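CRISPR-associated endoribonuclease Cas6 1 (Methanocaldococcus jannaschii DSM 2661, PDB 5YI6) probably cleaves CRISPR transcripts as an RNA-binding endoribonuclease, yielding the CRISPR RNAs that guide defence against viruses and plasmids. Local coordinates at residues A[178-192]-A[204-218]. Residues are numbered along the deposited sequence; the frame is centred on the assembly and turned at random.
Sequences CDMNFEFEVLKFRPK and CSEMVFKVWGDYDLI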
loop_
_atom_site.group_PDB
_atom_site.type_symbol
_atom_site.label_atom_id
_atom_site.label_comp_id
_atom_site.label_asym_id
_atom_site.label_seq_id
_atom_site.Cartn_x
_atom_site.Cartn_y
_atom_site.Cartn_z
ATOM N N CYS A 178 6.397 -21.696 3.618
ATOM C CA CYS A 178 7.389 -20.675 3.292
ATOM C C CYS A 178 8.716 -21.208 3.816
ATOM O O CYS A 178 9.029 -21.097 4.997
ATOM C CB CYS A 178 7.029 -19.341 3.916
ATOM S SG CYS A 178 8.234 -18.029 3.430
ATOM N N ASP A 179 9.459 -21.866 2.931
ATOM C CA ASP A 179 10.798 -22.371 3.203
ATOM C C ASP A 179 11.867 -21.359 2.829
ATOM O O ASP A 179 12.948 -21.741 2.382
ATOM C CB ASP A 179 11.039 -23.663 2.419
ATOM C CG ASP A 179 10.441 -24.873 3.087
ATOM O OD1 ASP A 179 10.411 -24.909 4.337
ATOM O OD2 ASP A 179 10.016 -25.796 2.357
ATOM N N MET A 180 11.558 -20.078 2.910
ATOM C CA MET A 180 12.464 -19.039 2.453
ATOM C C MET A 180 12.744 -18.072 3.585
ATOM O O MET A 180 12.077 -18.060 4.622
ATOM C CB MET A 180 11.888 -18.299 1.241
ATOM C CG MET A 180 11.873 -19.145 0.013
ATOM S SD MET A 180 11.204 -18.317 -1.430
ATOM C CE MET A 180 9.458 -18.191 -0.929
ATOM N N ASN A 181 13.751 -17.238 3.365
ATOM C CA ASN A 181 14.137 -16.274 4.364
ATOM C C ASN A 181 14.646 -15.025 3.656
ATOM O O ASN A 181 14.989 -15.054 2.472
ATOM C CB ASN A 181 15.191 -16.856 5.313
ATOM C CG ASN A 181 15.526 -15.913 6.438
ATOM O OD1 ASN A 181 14.650 -15.506 7.195
ATOM N ND2 ASN A 181 16.812 -15.593 6.592
ATOM N N PHE A 182 14.617 -13.917 4.376
ATOM C CA PHE A 182 15.285 -12.717 3.905
ATOM C C PHE A 182 15.779 -11.958 5.122
ATOM O O PHE A 182 15.424 -12.272 6.266
ATOM C CB PHE A 182 14.354 -11.860 3.023
ATOM C CG PHE A 182 13.358 -11.029 3.804
ATOM C CD1 PHE A 182 13.539 -9.656 3.941
ATOM C CD2 PHE A 182 12.215 -11.607 4.368
ATOM C CE1 PHE A 182 12.621 -8.884 4.639
ATOM C CE2 PHE A 182 11.285 -10.828 5.048
ATOM C CZ PHE A 182 11.493 -9.473 5.200
ATOM N N GLU A 183 16.634 -10.959 4.869
ATOM C CA GLU A 183 17.144 -10.065 5.901
ATOM C C GLU A 183 17.126 -8.648 5.342
ATOM O O GLU A 183 16.950 -8.440 4.138
ATOM C CB GLU A 183 18.567 -10.450 6.338
ATOM C CG GLU A 183 18.739 -11.938 6.674
ATOM C CD GLU A 183 18.095 -12.347 7.997
ATOM O OE1 GLU A 183 17.658 -11.468 8.781
ATOM O OE2 GLU A 183 18.078 -13.568 8.278
ATOM N N PHE A 184 17.299 -7.677 6.232
ATOM C CA PHE A 184 17.281 -6.305 5.777
ATOM C C PHE A 184 18.063 -5.413 6.717
ATOM O O PHE A 184 18.349 -5.762 7.865
ATOM C CB PHE A 184 15.839 -5.790 5.590
ATOM C CG PHE A 184 15.021 -5.693 6.845
ATOM C CD1 PHE A 184 14.863 -4.483 7.506
ATOM C CD2 PHE A 184 14.312 -6.806 7.310
ATOM C CE1 PHE A 184 14.043 -4.402 8.660
ATOM C CE2 PHE A 184 13.496 -6.730 8.433
ATOM C CZ PHE A 184 13.351 -5.526 9.120
ATOM N N GLU A 185 18.380 -4.227 6.213
ATOM C CA GLU A 185 19.043 -3.212 7.011
ATOM C C GLU A 185 18.315 -1.904 6.768
ATOM O O GLU A 185 18.195 -1.460 5.618
ATOM C CB GLU A 185 20.521 -3.083 6.655
ATOM C CG GLU A 185 21.190 -1.969 7.438
ATOM C CD GLU A 185 22.630 -1.714 7.003
ATOM O OE1 GLU A 185 23.152 -2.484 6.160
ATOM O OE2 GLU A 185 23.230 -0.737 7.511
ATOM N N VAL A 186 17.829 -1.305 7.844
ATOM C CA VAL A 186 17.120 -0.033 7.766
ATOM C C VAL A 186 18.149 1.069 7.563
ATOM O O VAL A 186 19.061 1.241 8.380
ATOM C CB VAL A 186 16.285 0.211 9.032
ATOM C CG1 VAL A 186 15.547 1.578 8.956
ATOM C CG2 VAL A 186 15.312 -0.920 9.228
ATOM N N LEU A 187 18.005 1.819 6.477
ATOM C CA LEU A 187 18.901 2.937 6.228
ATOM C C LEU A 187 18.356 4.224 6.804
ATOM O O LEU A 187 19.134 5.085 7.237
ATOM C CB LEU A 187 19.123 3.120 4.729
ATOM C CG LEU A 187 19.627 1.869 4.020
ATOM C CD1 LEU A 187 19.811 2.151 2.575
ATOM C CD2 LEU A 187 20.939 1.393 4.665
ATOM N N LYS A 188 17.035 4.361 6.834
ATOM C CA LYS A 188 16.433 5.597 7.314
ATOM C C LYS A 188 14.974 5.321 7.638
ATOM O O LYS A 188 14.332 4.544 6.933
ATOM C CB LYS A 188 16.561 6.685 6.240
ATOM C CG LYS A 188 15.924 8.026 6.555
ATOM C CD LYS A 188 15.869 8.874 5.272
ATOM C CE LYS A 188 15.298 10.273 5.531
ATOM N NZ LYS A 188 15.456 11.191 4.358
ATOM N N PHE A 189 14.451 5.950 8.689
ATOM C CA PHE A 189 13.015 5.839 8.945
ATOM C C PHE A 189 12.513 7.078 9.666
ATOM O O PHE A 189 13.261 7.759 10.363
ATOM C CB PHE A 189 12.650 4.559 9.728
ATOM C CG PHE A 189 12.644 4.719 11.225
ATOM C CD1 PHE A 189 11.481 5.078 11.896
ATOM C CD2 PHE A 189 13.795 4.479 11.961
ATOM C CE1 PHE A 189 11.474 5.216 13.288
ATOM C CE2 PHE A 189 13.793 4.613 13.351
ATOM C CZ PHE A 189 12.637 4.973 14.008
ATOM N N ARG A 190 11.235 7.371 9.460
ATOM C CA ARG A 190 10.530 8.480 10.089
ATOM C C ARG A 190 9.175 7.940 10.519
ATOM O O ARG A 190 8.468 7.331 9.693
ATOM C CB ARG A 190 10.331 9.666 9.138
ATOM C CG ARG A 190 11.617 10.234 8.586
ATOM C CD ARG A 190 12.373 10.984 9.669
ATOM N NE ARG A 190 13.574 11.651 9.153
ATOM C CZ ARG A 190 14.786 11.099 9.096
ATOM N NH1 ARG A 190 14.985 9.855 9.521
ATOM N NH2 ARG A 190 15.805 11.795 8.614
ATOM N N PRO A 191 8.751 8.165 11.757
ATOM C CA PRO A 191 7.399 7.752 12.132
ATOM C C PRO A 191 6.364 8.681 11.524
ATOM O O PRO A 191 6.589 9.880 11.370
ATOM C CB PRO A 191 7.408 7.857 13.662
ATOM C CG PRO A 191 8.385 8.931 13.928
ATOM C CD PRO A 191 9.480 8.739 12.900
ATOM N N LYS A 192 5.208 8.115 11.182
ATOM C CA LYS A 192 4.112 8.871 10.588
ATOM C C LYS A 192 2.820 8.531 11.311
ATOM O O LYS A 192 2.508 7.352 11.492
ATOM C CB LYS A 192 3.950 8.553 9.096
ATOM C CG LYS A 192 5.144 8.950 8.283
ATOM C CD LYS A 192 5.195 10.476 8.209
ATOM C CE LYS A 192 6.408 10.978 7.436
ATOM N NZ LYS A 192 6.324 12.456 7.249
ATOM N N CYS A 204 3.180 4.584 12.045
ATOM C CA CYS A 204 3.653 3.743 10.956
ATOM C C CYS A 204 5.052 4.213 10.575
ATOM O O CYS A 204 5.496 5.286 10.992
ATOM C CB CYS A 204 2.697 3.842 9.742
ATOM S SG CYS A 204 1.103 3.120 10.110
ATOM N N SER A 205 5.766 3.418 9.792
ATOM C CA SER A 205 7.146 3.750 9.453
ATOM C C SER A 205 7.263 4.115 7.981
ATOM O O SER A 205 6.986 3.281 7.125
ATOM C CB SER A 205 8.108 2.597 9.752
ATOM O OG SER A 205 8.054 2.212 11.123
ATOM N N GLU A 206 7.676 5.349 7.692
ATOM C CA GLU A 206 8.218 5.677 6.372
ATOM C C GLU A 206 9.684 5.270 6.381
ATOM O O GLU A 206 10.440 5.706 7.257
ATOM C CB GLU A 206 8.053 7.176 6.108
ATOM C CG GLU A 206 8.678 7.687 4.843
ATOM C CD GLU A 206 8.392 9.180 4.658
ATOM O OE1 GLU A 206 9.311 10.000 4.885
ATOM O OE2 GLU A 206 7.226 9.527 4.354
ATOM N N MET A 207 10.103 4.402 5.468
ATOM C CA MET A 207 11.473 3.928 5.643
ATOM C C MET A 207 12.114 3.511 4.333
ATOM O O MET A 207 11.450 3.235 3.323
ATOM C CB MET A 207 11.548 2.779 6.661
ATOM C CG MET A 207 10.698 1.610 6.331
ATOM S SD MET A 207 10.594 0.473 7.765
ATOM C CE MET A 207 12.187 -0.229 7.727
ATOM N N VAL A 208 13.446 3.517 4.377
ATOM C CA VAL A 208 14.318 3.073 3.304
ATOM C C VAL A 208 15.185 1.963 3.879
ATOM O O VAL A 208 15.775 2.132 4.965
ATOM C CB VAL A 208 15.204 4.216 2.777
ATOM C CG1 VAL A 208 16.037 3.712 1.617
ATOM C CG2 VAL A 208 14.349 5.404 2.360
ATOM N N PHE A 209 15.282 0.846 3.145
ATOM C CA PHE A 209 15.995 -0.311 3.686
ATOM C C PHE A 209 16.591 -1.146 2.568
ATOM O O PHE A 209 16.063 -1.201 1.462
ATOM C CB PHE A 209 15.102 -1.189 4.610
ATOM C CG PHE A 209 13.816 -1.733 3.980
ATOM C CD1 PHE A 209 13.690 -3.091 3.699
ATOM C CD2 PHE A 209 12.711 -0.908 3.775
ATOM C CE1 PHE A 209 12.488 -3.615 3.167
ATOM C CE2 PHE A 209 11.521 -1.413 3.229
ATOM C CZ PHE A 209 11.406 -2.777 2.934
ATOM N N LYS A 210 17.727 -1.771 2.865
ATOM C CA LYS A 210 18.364 -2.728 1.977
ATOM C C LYS A 210 17.840 -4.115 2.307
ATOM O O LYS A 210 17.598 -4.411 3.473
ATOM C CB LYS A 210 19.877 -2.712 2.187
ATOM C CG LYS A 210 20.580 -1.540 1.562
ATOM C CD LYS A 210 22.084 -1.730 1.607
ATOM C CE LYS A 210 22.636 -1.372 2.983
ATOM N NZ LYS A 210 22.641 -2.502 3.966
ATOM N N VAL A 211 17.697 -4.966 1.294
ATOM C CA VAL A 211 17.232 -6.336 1.510
ATOM C C VAL A 211 18.169 -7.323 0.846
ATOM O O VAL A 211 18.810 -7.029 -0.170
ATOM C CB VAL A 211 15.802 -6.609 0.987
ATOM C CG1 VAL A 211 14.783 -5.926 1.825
ATOM C CG2 VAL A 211 15.682 -6.198 -0.532
ATOM N N TRP A 212 18.210 -8.528 1.404
ATOM C CA TRP A 212 18.917 -9.618 0.763
ATOM C C TRP A 212 18.265 -10.923 1.238
ATOM O O TRP A 212 17.484 -10.939 2.198
ATOM C CB TRP A 212 20.434 -9.544 1.061
ATOM C CG TRP A 212 20.827 -9.646 2.526
ATOM C CD1 TRP A 212 21.202 -10.787 3.189
ATOM C CD2 TRP A 212 20.915 -8.591 3.479
ATOM N NE1 TRP A 212 21.510 -10.507 4.478
ATOM C CE2 TRP A 212 21.343 -9.165 4.692
ATOM C CE3 TRP A 212 20.667 -7.207 3.432
ATOM C CZ2 TRP A 212 21.541 -8.421 5.836
ATOM C CZ3 TRP A 212 20.857 -6.467 4.571
ATOM C CH2 TRP A 212 21.286 -7.077 5.767
ATOM N N GLY A 213 18.573 -12.016 0.545
ATOM C CA GLY A 213 17.965 -13.301 0.839
ATOM C C GLY A 213 17.251 -13.860 -0.374
ATOM O O GLY A 213 17.655 -13.629 -1.516
ATOM N N ASP A 214 16.161 -14.588 -0.112
ATOM C CA ASP A 214 15.479 -15.316 -1.173
ATOM C C ASP A 214 14.617 -14.359 -1.993
ATOM O O ASP A 214 13.711 -13.714 -1.461
ATOM C CB ASP A 214 14.630 -16.445 -0.586
ATOM C CG ASP A 214 15.477 -17.532 0.048
ATOM O OD1 ASP A 214 16.482 -17.917 -0.579
ATOM O OD2 ASP A 214 15.182 -17.953 1.186
ATOM N N TYR A 215 14.915 -14.285 -3.294
ATOM C CA TYR A 215 14.215 -13.384 -4.195
ATOM C C TYR A 215 12.704 -13.606 -4.171
ATOM O O TYR A 215 11.940 -12.639 -4.116
ATOM C CB TYR A 215 14.761 -13.564 -5.609
ATOM C CG TYR A 215 14.010 -12.784 -6.659
ATOM C CD1 TYR A 215 14.267 -11.426 -6.874
ATOM C CD2 TYR A 215 13.068 -13.402 -7.462
ATOM C CE1 TYR A 215 13.590 -10.728 -7.875
ATOM C CE2 TYR A 215 12.370 -12.697 -8.435
ATOM C CZ TYR A 215 12.642 -11.366 -8.632
ATOM O OH TYR A 215 11.954 -10.678 -9.617
ATOM N N ASP A 216 12.242 -14.865 -4.192
ATOM C CA ASP A 216 10.796 -15.096 -4.287
ATOM C C ASP A 216 10.048 -14.573 -3.056
ATOM O O ASP A 216 8.910 -14.088 -3.175
ATOM C CB ASP A 216 10.519 -16.591 -4.501
ATOM C CG ASP A 216 10.818 -17.036 -5.909
ATOM O OD1 ASP A 216 11.038 -16.171 -6.780
ATOM O OD2 ASP A 216 10.884 -18.257 -6.137
ATOM N N LEU A 217 10.671 -14.627 -1.878
ATOM C CA LEU A 217 10.017 -14.090 -0.690
ATOM C C LEU A 217 10.024 -12.559 -0.704
ATOM O O LEU A 217 9.036 -11.919 -0.325
ATOM C CB LEU A 217 10.692 -14.625 0.568
ATOM C CG LEU A 217 10.121 -14.175 1.920
ATOM C CD1 LEU A 217 8.616 -14.443 2.014
ATOM C CD2 LEU A 217 10.856 -14.877 3.067
ATOM N N ILE A 218 11.158 -11.956 -1.064
ATOM C CA ILE A 218 11.192 -10.489 -1.167
ATOM C C ILE A 218 10.175 -10.002 -2.192
ATOM O O ILE A 218 9.478 -9.002 -1.970
ATOM C CB ILE A 218 12.626 -10.022 -1.505
ATOM C CG1 ILE A 218 13.573 -10.402 -0.350
ATOM C CG2 ILE A 218 12.648 -8.502 -1.763
ATOM C CD1 ILE A 218 15.073 -10.223 -0.711
#
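Trp212 lays its indole over the backbone of 182-192: Glu183 CB sits over one face, 3.8 Å from the centroid of the five-membered ring, a CH-pi contact, with Phe184 N over the same face and Glu185 CB at the ring edge. With CG between the backbone N and the carbonyl carbon (chi1 61°), the indole leans across the partner strand. On the other side of the sheet, Leu217 CD2 lies at the edge of the Phe182 ring, 3.8 Å from Phe182 CD2, and the rings of Phe184 and Phe209 pass obliquely, planes 71° apart; Phe184 also has Val186 CG2 in plane at its edge. Further along, Met207 CE packs on Val186 CG2 at 3.5 Å.

Backbone bonds tie 182-192 to 204-213 as an antiparallel hairpin, interrupted by a classic beta bulge: Val208 O accepts from both Leu187 N (2.7 Å) and Lys188 N (3.2 Å), shifting the register by one. Beyond the strand pairing, Asp214 clasps Asn181 twice. Asp214 N donates to Asn181 O, and Asp214 OD2 takes Asn181 N through its anti lone pair at 2.7 Å.

Strand 182-195 edges the C-terminal sheet; strand 201-213 lies between it and strand 127-130, pairing by backbone bonds at Met207 and Phe209 and touching it with Val208. With strand 237-240 beyond, this is the ferredoxin-like fold of RAMP domains, the hairpin supplying its second and third strands. Helix 158-174 packs on Phe182 and Phe184 through Leu166 and Leu162; its Tyr159 stacks on Phe184 and hydrogen-bonds Glu183 OE1. Helix 215-224 closes the end near Met180, through Leu217.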